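Local structure of beta-1,4-exocellulase (Thermobifida fusca, 4B4H) at residues Lys11-Pro16 against Val67-Gly72; Asp73-Gln78 against Glu125-Val130. The protein is a family 6 cellobiohydrolase, here as its catalytic domain, which hydrolyses the beta-1,4 links of cellulose as an exocellulase. All blocks are in the same frame, centred on the assembly; numbering follows the deposited sequence.

Interaction 1 (Lys11-Pro16 against Val67-Gly72)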
ATOM      1  N   LYS A  11      16.178  10.840 -10.234  1.00 11.38           N
ATOM      2  CA  LYS A  11      16.651  10.509  -8.897  1.00 11.29           C
ATOM      3  C   LYS A  11      15.427  10.330  -7.992  1.00 10.94           C
ATOM      4  O   LYS A  11      14.366  10.897  -8.262  1.00 10.75           O
ATOM      5  CB  LYS A  11      17.522  11.637  -8.329  1.00 11.84           C
ATOM      6  CG  LYS A  11      18.986  11.637  -8.763  1.00 12.55           C
ATOM      7  CD  LYS A  11      19.242  12.683  -9.834  1.00 13.29           C
ATOM      8  CE  LYS A  11      20.497  13.491  -9.546  1.00 13.55           C
ATOM      9  NZ  LYS A  11      21.020  14.210 -10.743  1.00 14.31           N
ATOM     10  N   LEU A  12      15.570   9.555  -6.927  1.00 10.77           N
ATOM     11  CA  LEU A  12      14.477   9.380  -5.975  1.00 10.73           C
ATOM     12  C   LEU A  12      14.772  10.075  -4.643  1.00 10.49           C
ATOM     13  O   LEU A  12      15.885  10.008  -4.125  1.00 11.21           O
ATOM     14  CB  LEU A  12      14.149   7.891  -5.754  1.00 10.55           C
ATOM     15  CG  LEU A  12      14.199   6.928  -6.957  1.00 10.58           C
ATOM     16  CD1 LEU A  12      14.016   5.482  -6.494  1.00 10.61           C
ATOM     17  CD2 LEU A  12      13.203   7.288  -8.059  1.00 10.71           C
ATOM     18  N   TYR A  13      13.752  10.734  -4.096  1.00  9.91           N
ATOM     19  CA  TYR A  13      13.842  11.399  -2.790  1.00  9.86           C
ATOM     20  C   TYR A  13      14.328  10.455  -1.688  1.00  9.61           C
ATOM     21  O   TYR A  13      13.887   9.312  -1.627  1.00  9.39           O
ATOM     22  CB  TYR A  13      12.459  11.924  -2.385  1.00  9.96           C
ATOM     23  CG  TYR A  13      12.440  12.707  -1.097  1.00  9.94           C
ATOM     24  CD1 TYR A  13      13.157  13.893  -0.978  1.00  9.99           C
ATOM     25  CD2 TYR A  13      11.724  12.253   0.018  1.00  9.51           C
ATOM     26  CE1 TYR A  13      13.148  14.622   0.194  1.00 10.11           C
ATOM     27  CE2 TYR A  13      11.706  12.980   1.204  1.00  9.87           C
ATOM     28  CZ  TYR A  13      12.440  14.165   1.282  1.00  9.94           C
ATOM     29  OH  TYR A  13      12.456  14.939   2.423  1.00 10.01           O
ATOM     30  N   VAL A  14      15.209  10.946  -0.814  1.00  9.42           N
ATOM     31  CA  VAL A  14      15.575  10.216   0.415  1.00  9.82           C
ATOM     32  C   VAL A  14      15.101  11.041   1.614  1.00  9.95           C
ATOM     33  O   VAL A  14      15.493  12.198   1.787  1.00 10.20           O
ATOM     34  CB  VAL A  14      17.096   9.906   0.510  1.00  9.72           C
ATOM     35  CG1 VAL A  14      17.426   9.107   1.766  1.00  9.86           C
ATOM     36  CG2 VAL A  14      17.558   9.126  -0.712  1.00  9.96           C
ATOM     37  N   ASN A  15      14.250  10.446   2.439  1.00 10.25           N
ATOM     38  CA  ASN A  15      13.671  11.159   3.573  1.00 10.53           C
ATOM     39  C   ASN A  15      14.685  11.194   4.699  1.00 10.70           C
ATOM     40  O   ASN A  15      15.012  10.141   5.262  1.00 10.88           O
ATOM     41  CB  ASN A  15      12.371  10.487   4.021  1.00 10.40           C
ATOM     42  CG  ASN A  15      11.733  11.160   5.229  1.00 10.60           C
ATOM     43  OD1 ASN A  15      12.321  12.054   5.843  1.00 10.62           O
ATOM     44  ND2 ASN A  15      10.534  10.722   5.585  1.00 10.73           N
ATOM     45  N   PRO A  16      15.206  12.400   5.023  1.00 11.08           N
ATOM     46  CA  PRO A  16      16.283  12.489   6.010  1.00 11.22           C
ATOM     47  C   PRO A  16      15.838  11.971   7.375  1.00 11.30           C
ATOM     48  O   PRO A  16      16.625  11.349   8.080  1.00 12.00           O
ATOM     49  CB  PRO A  16      16.566  13.995   6.109  1.00 11.25           C
ATOM     50  CG  PRO A  16      15.877  14.625   4.945  1.00 10.86           C
ATOM     51  CD  PRO A  16      14.714  13.733   4.631  1.00 10.84           C
ATOM     52  N   VAL A  67      13.789  19.224  -3.741  1.00 10.79           N
ATOM     53  CA  VAL A  67      14.328  20.196  -4.705  1.00 11.28           C
ATOM     54  C   VAL A  67      15.851  20.275  -4.550  1.00 11.78           C
ATOM     55  O   VAL A  67      16.598  20.170  -5.531  1.00 11.33           O
ATOM     56  CB  VAL A  67      13.659  21.585  -4.537  1.00 11.66           C
ATOM     57  CG1 VAL A  67      14.453  22.677  -5.220  1.00 11.65           C
ATOM     58  CG2 VAL A  67      12.249  21.557  -5.097  1.00 10.88           C
ATOM     59  N   ARG A  68      16.303  20.418  -3.310  1.00 12.27           N
ATOM     60  CA  ARG A  68      17.731  20.444  -3.024  1.00 12.93           C
ATOM     61  C   ARG A  68      18.434  19.183  -3.520  1.00 12.74           C
ATOM     62  O   ARG A  68      19.472  19.275  -4.174  1.00 13.67           O
ATOM     63  CB  ARG A  68      17.955  20.663  -1.534  1.00 13.92           C
ATOM     64  CG  ARG A  68      19.410  20.781  -1.105  1.00 15.03           C
ATOM     65  CD  ARG A  68      19.498  21.099   0.383  1.00 16.27           C
ATOM     66  NE  ARG A  68      19.139  22.490   0.649  1.00 17.19           N
ATOM     67  CZ  ARG A  68      17.937  22.914   1.043  1.00 17.19           C
ATOM     68  NH1 ARG A  68      16.935  22.053   1.226  1.00 16.92           N
ATOM     69  NH2 ARG A  68      17.738  24.208   1.240  1.00 17.70           N
ATOM     70  N   GLN A  69      17.851  18.013  -3.252  1.00 11.98           N
ATOM     71  CA  GLN A  69      18.459  16.747  -3.687  1.00 11.80           C
ATOM     72  C   GLN A  69      18.486  16.562  -5.204  1.00 11.66           C
ATOM     73  O   GLN A  69      19.287  15.779  -5.712  1.00 11.43           O
ATOM     74  CB  GLN A  69      17.738  15.544  -3.056  1.00 11.76           C
ATOM     75  CG  GLN A  69      17.888  15.423  -1.557  1.00 11.54           C
ATOM     76  CD  GLN A  69      17.067  14.285  -0.972  1.00 11.45           C
ATOM     77  OE1 GLN A  69      16.633  13.367  -1.682  1.00 11.40           O
ATOM     78  NE2 GLN A  69      16.815  14.360   0.321  1.00 11.60           N
ATOM     79  N   SER A  70      17.610  17.276  -5.919  1.00 11.88           N
ATOM     80  CA  SER A  70      17.484  17.151  -7.371  1.00 11.90           C
ATOM     81  C   SER A  70      18.681  17.712  -8.129  1.00 12.16           C
ATOM     82  O   SER A  70      19.079  17.154  -9.142  1.00 11.47           O
ATOM     83  CB  SER A  70      16.193  17.813  -7.866  1.00 11.96           C
ATOM     84  OG  SER A  70      16.325  19.219  -8.004  1.00 11.97           O
ATOM     85  N   GLY A  71      19.241  18.813  -7.633  1.00 12.76           N
ATOM     86  CA  GLY A  71      20.354  19.494  -8.306  1.00 13.74           C
ATOM     87  C   GLY A  71      20.015  20.100  -9.659  1.00 14.23           C
ATOM     88  O   GLY A  71      20.898  20.590 -10.360  1.00 14.91           O
ATOM     89  N   GLY A  72      18.739  20.073 -10.033  1.00 14.62           N
ATOM     90  CA  GLY A  72      18.324  20.580 -11.334  1.00 14.60           C
ATOM     91  C   GLY A  72      17.906  19.496 -12.315  1.00 14.46           C
ATOM     92  O   GLY A  72      17.307  19.803 -13.342  1.00 14.35           O
TER
HETATM   93  O   HOH W   1      17.821  11.822  -3.774  1.00 13.95           O

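Interaction 2 (Asp73-Gln78 against Glu125-Val130)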
ATOM      1  N   ASP A  73      18.229  18.240 -11.998  1.00 14.54           N
ATOM      2  CA  ASP A  73      17.813  17.081 -12.799  1.00 14.16           C
ATOM      3  C   ASP A  73      16.493  16.522 -12.257  1.00 13.26           C
ATOM      4  O   ASP A  73      16.132  16.826 -11.113  1.00 13.17           O
ATOM      5  CB  ASP A  73      18.881  15.984 -12.747  1.00 15.36           C
ATOM      6  CG  ASP A  73      20.234  16.451 -13.265  1.00 16.56           C
ATOM      7  OD1 ASP A  73      20.321  16.860 -14.444  1.00 17.69           O
ATOM      8  OD2 ASP A  73      21.212  16.402 -12.484  1.00 17.64           O
ATOM      9  N   PRO A  74      15.767  15.715 -13.065  1.00 12.68           N
ATOM     10  CA  PRO A  74      14.503  15.161 -12.552  1.00 12.07           C
ATOM     11  C   PRO A  74      14.650  14.362 -11.249  1.00 11.53           C
ATOM     12  O   PRO A  74      15.581  13.582 -11.109  1.00 12.46           O
ATOM     13  CB  PRO A  74      14.019  14.269 -13.701  1.00 12.20           C
ATOM     14  CG  PRO A  74      14.614  14.889 -14.931  1.00 12.39           C
ATOM     15  CD  PRO A  74      15.964  15.387 -14.495  1.00 12.73           C
ATOM     16  N   LEU A  75      13.741  14.589 -10.298  1.00 10.48           N
ATOM     17  CA  LEU A  75      13.689  13.843  -9.041  1.00  9.65           C
ATOM     18  C   LEU A  75      12.235  13.583  -8.661  1.00  9.43           C
ATOM     19  O   LEU A  75      11.365  14.402  -8.967  1.00  9.22           O
ATOM     20  CB  LEU A  75      14.430  14.583  -7.908  1.00  9.58           C
ATOM     21  CG  LEU A  75      14.514  13.834  -6.560  1.00  9.45           C
ATOM     22  CD1 LEU A  75      15.866  14.001  -5.874  1.00  9.86           C
ATOM     23  CD2 LEU A  75      13.388  14.263  -5.622  1.00  9.43           C
ATOM     24  N   THR A  76      12.013  12.472  -7.949  1.00  8.86           N
ATOM     25  CA  THR A  76      10.696  11.939  -7.670  1.00  8.55           C
ATOM     26  C   THR A  76      10.536  11.669  -6.179  1.00  7.86           C
ATOM     27  O   THR A  76      11.329  10.940  -5.569  1.00  7.78           O
ATOM     28  CB  THR A  76      10.473  10.672  -8.511  1.00  8.62           C
ATOM     29  OG1 THR A  76      10.607  11.029  -9.886  1.00  8.91           O
ATOM     30  CG2 THR A  76       9.085  10.075  -8.287  1.00  8.98           C
ATOM     31  N   ILE A  77       9.517  12.308  -5.604  1.00  7.51           N
ATOM     32  CA  ILE A  77       9.123  12.143  -4.195  1.00  7.27           C
ATOM     33  C   ILE A  77       7.712  11.562  -4.144  1.00  7.06           C
ATOM     34  O   ILE A  77       6.815  11.998  -4.873  1.00  7.09           O
ATOM     35  CB  ILE A  77       9.177  13.468  -3.378  1.00  7.18           C
ATOM     36  CG1 ILE A  77       8.821  13.224  -1.901  1.00  7.17           C
ATOM     37  CG2 ILE A  77       8.244  14.525  -3.977  1.00  7.14           C
ATOM     38  CD1 ILE A  77       9.036  14.402  -0.970  1.00  7.23           C
ATOM     39  N   GLN A  78       7.529  10.615  -3.258  1.00  7.08           N
ATOM     40  CA  GLN A  78       6.245   9.992  -3.147  1.00  7.05           C
ATOM     41  C   GLN A  78       5.526  10.518  -1.894  1.00  6.94           C
ATOM     42  O   GLN A  78       6.074  10.614  -0.940  1.00  7.08           O
ATOM     43  CB  GLN A  78       6.400   8.467  -3.066  1.00 20.00           C
ATOM     44  CG  GLN A  78       7.092   7.793  -4.223  1.00 20.00           C
ATOM     45  CD  GLN A  78       7.531   6.414  -3.864  1.00 20.00           C
ATOM     46  OE1 GLN A  78       8.600   6.201  -3.432  1.00 20.00           O
ATOM     47  NE2 GLN A  78       6.673   5.495  -4.054  1.00 20.00           N
ATOM     48  N   GLU A 125      10.245  22.406 -12.770  1.00 16.56           N
ATOM     49  CA  GLU A 125       9.835  21.444 -13.797  1.00 16.23           C
ATOM     50  C   GLU A 125      10.329  20.027 -13.535  1.00 15.52           C
ATOM     51  O   GLU A 125       9.642  19.055 -13.847  1.00 16.42           O
ATOM     52  CB  GLU A 125      10.304  21.895 -15.187  1.00 16.62           C
ATOM     53  CG  GLU A 125       9.769  21.031 -16.327  1.00 17.97           C
ATOM     54  CD  GLU A 125       8.263  21.133 -16.474  1.00 18.68           C
ATOM     55  OE1 GLU A 125       7.752  22.270 -16.567  1.00 19.00           O
ATOM     56  OE2 GLU A 125       7.582  20.084 -16.491  1.00 18.36           O
ATOM     57  N   ASN A 126      11.525  19.917 -12.972  1.00 14.57           N
ATOM     58  CA  ASN A 126      12.149  18.611 -12.822  1.00 13.69           C
ATOM     59  C   ASN A 126      11.789  17.879 -11.526  1.00 12.80           C
ATOM     60  O   ASN A 126      12.362  16.836 -11.236  1.00 13.23           O
ATOM     61  CB  ASN A 126      13.677  18.712 -13.019  1.00 14.38           C
ATOM     62  CG  ASN A 126      14.096  18.599 -14.487  1.00 14.71           C
ATOM     63  OD1 ASN A 126      13.386  18.013 -15.309  1.00 14.65           O
ATOM     64  ND2 ASN A 126      15.268  19.140 -14.815  1.00 15.55           N
ATOM     65  N   LEU A 127      10.852  18.426 -10.744  1.00 11.73           N
ATOM     66  CA  LEU A 127      10.326  17.710  -9.584  1.00 11.11           C
ATOM     67  C   LEU A 127       9.068  16.947  -9.972  1.00 10.41           C
ATOM     68  O   LEU A 127       8.142  17.517 -10.545  1.00 10.55           O
ATOM     69  CB  LEU A 127      10.019  18.657  -8.419  1.00 10.86           C
ATOM     70  CG  LEU A 127       9.502  18.007  -7.132  1.00 11.10           C
ATOM     71  CD1 LEU A 127      10.542  17.092  -6.513  1.00 11.23           C
ATOM     72  CD2 LEU A 127       9.039  19.077  -6.162  1.00 11.20           C
ATOM     73  N   ARG A 128       9.038  15.660  -9.642  1.00  9.74           N
ATOM     74  CA  ARG A 128       7.878  14.823  -9.931  1.00  9.46           C
ATOM     75  C   ARG A 128       7.308  14.394  -8.590  1.00  8.66           C
ATOM     76  O   ARG A 128       8.029  13.830  -7.760  1.00  8.72           O
ATOM     77  CB  ARG A 128       8.308  13.627 -10.787  1.00  9.81           C
ATOM     78  CG  ARG A 128       8.649  13.999 -12.224  1.00 10.41           C
ATOM     79  CD  ARG A 128       9.875  13.247 -12.677  1.00 11.25           C
ATOM     80  NE  ARG A 128      10.363  13.715 -13.971  1.00 11.54           N
ATOM     81  CZ  ARG A 128      11.047  12.949 -14.816  1.00 12.07           C
ATOM     82  NH1 ARG A 128      11.298  11.678 -14.506  1.00 12.51           N
ATOM     83  NH2 ARG A 128      11.476  13.444 -15.969  1.00 12.41           N
ATOM     84  N   ILE A 129       6.039  14.731  -8.347  1.00  7.72           N
ATOM     85  CA  ILE A 129       5.377  14.335  -7.117  1.00  7.19           C
ATOM     86  C   ILE A 129       4.440  13.204  -7.491  1.00  6.75           C
ATOM     87  O   ILE A 129       3.480  13.421  -8.208  1.00  6.98           O
ATOM     88  CB  ILE A 129       4.568  15.494  -6.498  1.00  7.09           C
ATOM     89  CG1 ILE A 129       5.465  16.714  -6.250  1.00  7.06           C
ATOM     90  CG2 ILE A 129       3.902  15.081  -5.188  1.00  7.15           C
ATOM     91  CD1 ILE A 129       4.730  17.912  -5.682  1.00  7.28           C
ATOM     92  N   VAL A 130       4.756  11.998  -7.023  1.00  6.50           N
ATOM     93  CA  VAL A 130       3.885  10.841  -7.189  1.00  6.20           C
ATOM     94  C   VAL A 130       3.044  10.785  -5.915  1.00  6.16           C
ATOM     95  O   VAL A 130       3.605  10.719  -4.831  1.00  6.27           O
ATOM     96  CB  VAL A 130       4.708   9.544  -7.343  1.00  6.31           C
ATOM     97  CG1 VAL A 130       3.812   8.323  -7.263  1.00  6.40           C
ATOM     98  CG2 VAL A 130       5.470   9.550  -8.655  1.00  6.57           C
TER

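Interaction 1 (Lys11-Pro16 against Val67-Gly72)
The carboxamide of Q69 lies against the backbone of V14 and bonds to both of its polar groups. OE1 of Q69 accepts from N of V14 at 2.9 Å, and NE2 of Q69 donates to O of V14, also at 2.9 Å; both bonds are nearly straight, and each meets its acceptor in the carbonyl plane on a lone pair. The ring of Y13 crosses the Q69 side chain at about a right angle, yet ring and amide planes are only 8° apart, and CD1 of Y13 comes 3.6 Å from OE1 of Q69. A water donates to O of L12 (2.7 Å from its oxygen) and also to OE1 of Q69. Q69 reaches this spot from the last turn of helix 59-70 by an extended chain (chi2 175°), and E65, one turn earlier, takes a further bond from NE2. The Y13 ring is fixed at its far end by OH bonding to H62 of the same helix. Next to Q69, OG of S70 donates to O of V67, accepts from N of G72 in an ST turn, and bonds to Y124. With both amide ends engaged, Q69 has its flip settled and gives V14, itself in a loop, the paired bonds of an antiparallel strand neighbour.

Interaction 2 (Asp73-Gln78 against Glu125-Val130)
P74 and R128 lie side by side and point the same way, with CB of the proline centred over one face of the guanidinium, 3.4 Å from CZ of R128. The arginine chain bends at chi2 (139°), which turns CD to within 3.6 Å of OG1 of T76, and beyond this contact NH1 bonds to the carbonyls of E8 and P6. OG1 of T76 is held by P6 O as well, so the N-terminal segment binds both T76 and R128. N126 lies alongside the CG/CD part of the proline ring, OD1 3.4 Å from CG of P74, while its ND2 bonds to O of G72. Strands 75-81 and 127-133 pair in parallel here, neighbours in the sheet of the family 6 distorted beta/alpha barrel, joined through helix 103-121. Four backbone bonds link them, from N of L75 to O of N126 (2.8 Å) through to N of V130 to O of I77. Further along the arginine face, CG2 of T76 meets CG2 of V130 at 3.7 Å. On the reverse face L75 and L127 run side by side, CD2 of L75 4.1 Å from CD1 of L127, and CG2 of I77 lies 4.2 Å from CG1 of I129; L75 also packs on A66 of helix 59-70.

Overall arrangement
From the N terminus, strand 11-12 and the loop after it come first; interaction 1 closes a loop of 50 residues when the end of helix 59-70 returns to them. G71 and G72, followed by D73 and P74, lead into strand 75-81, where interaction 2 opens, to be closed 46 residues later by strand 127-133 after helix 103-121. The two loops follow in series, neither nested nor crossed. Their centres are about 8 Å apart, and they touch through the K11-D73 salt bridge, the probable G72-N126 hydrogen bond and packing of Y13 on I77. Strand 75-81 pairs in parallel with 11-12, 38-40 and 127-133; the two contacts tie helix 59-70 and strand 127-133 into this part of the barrel.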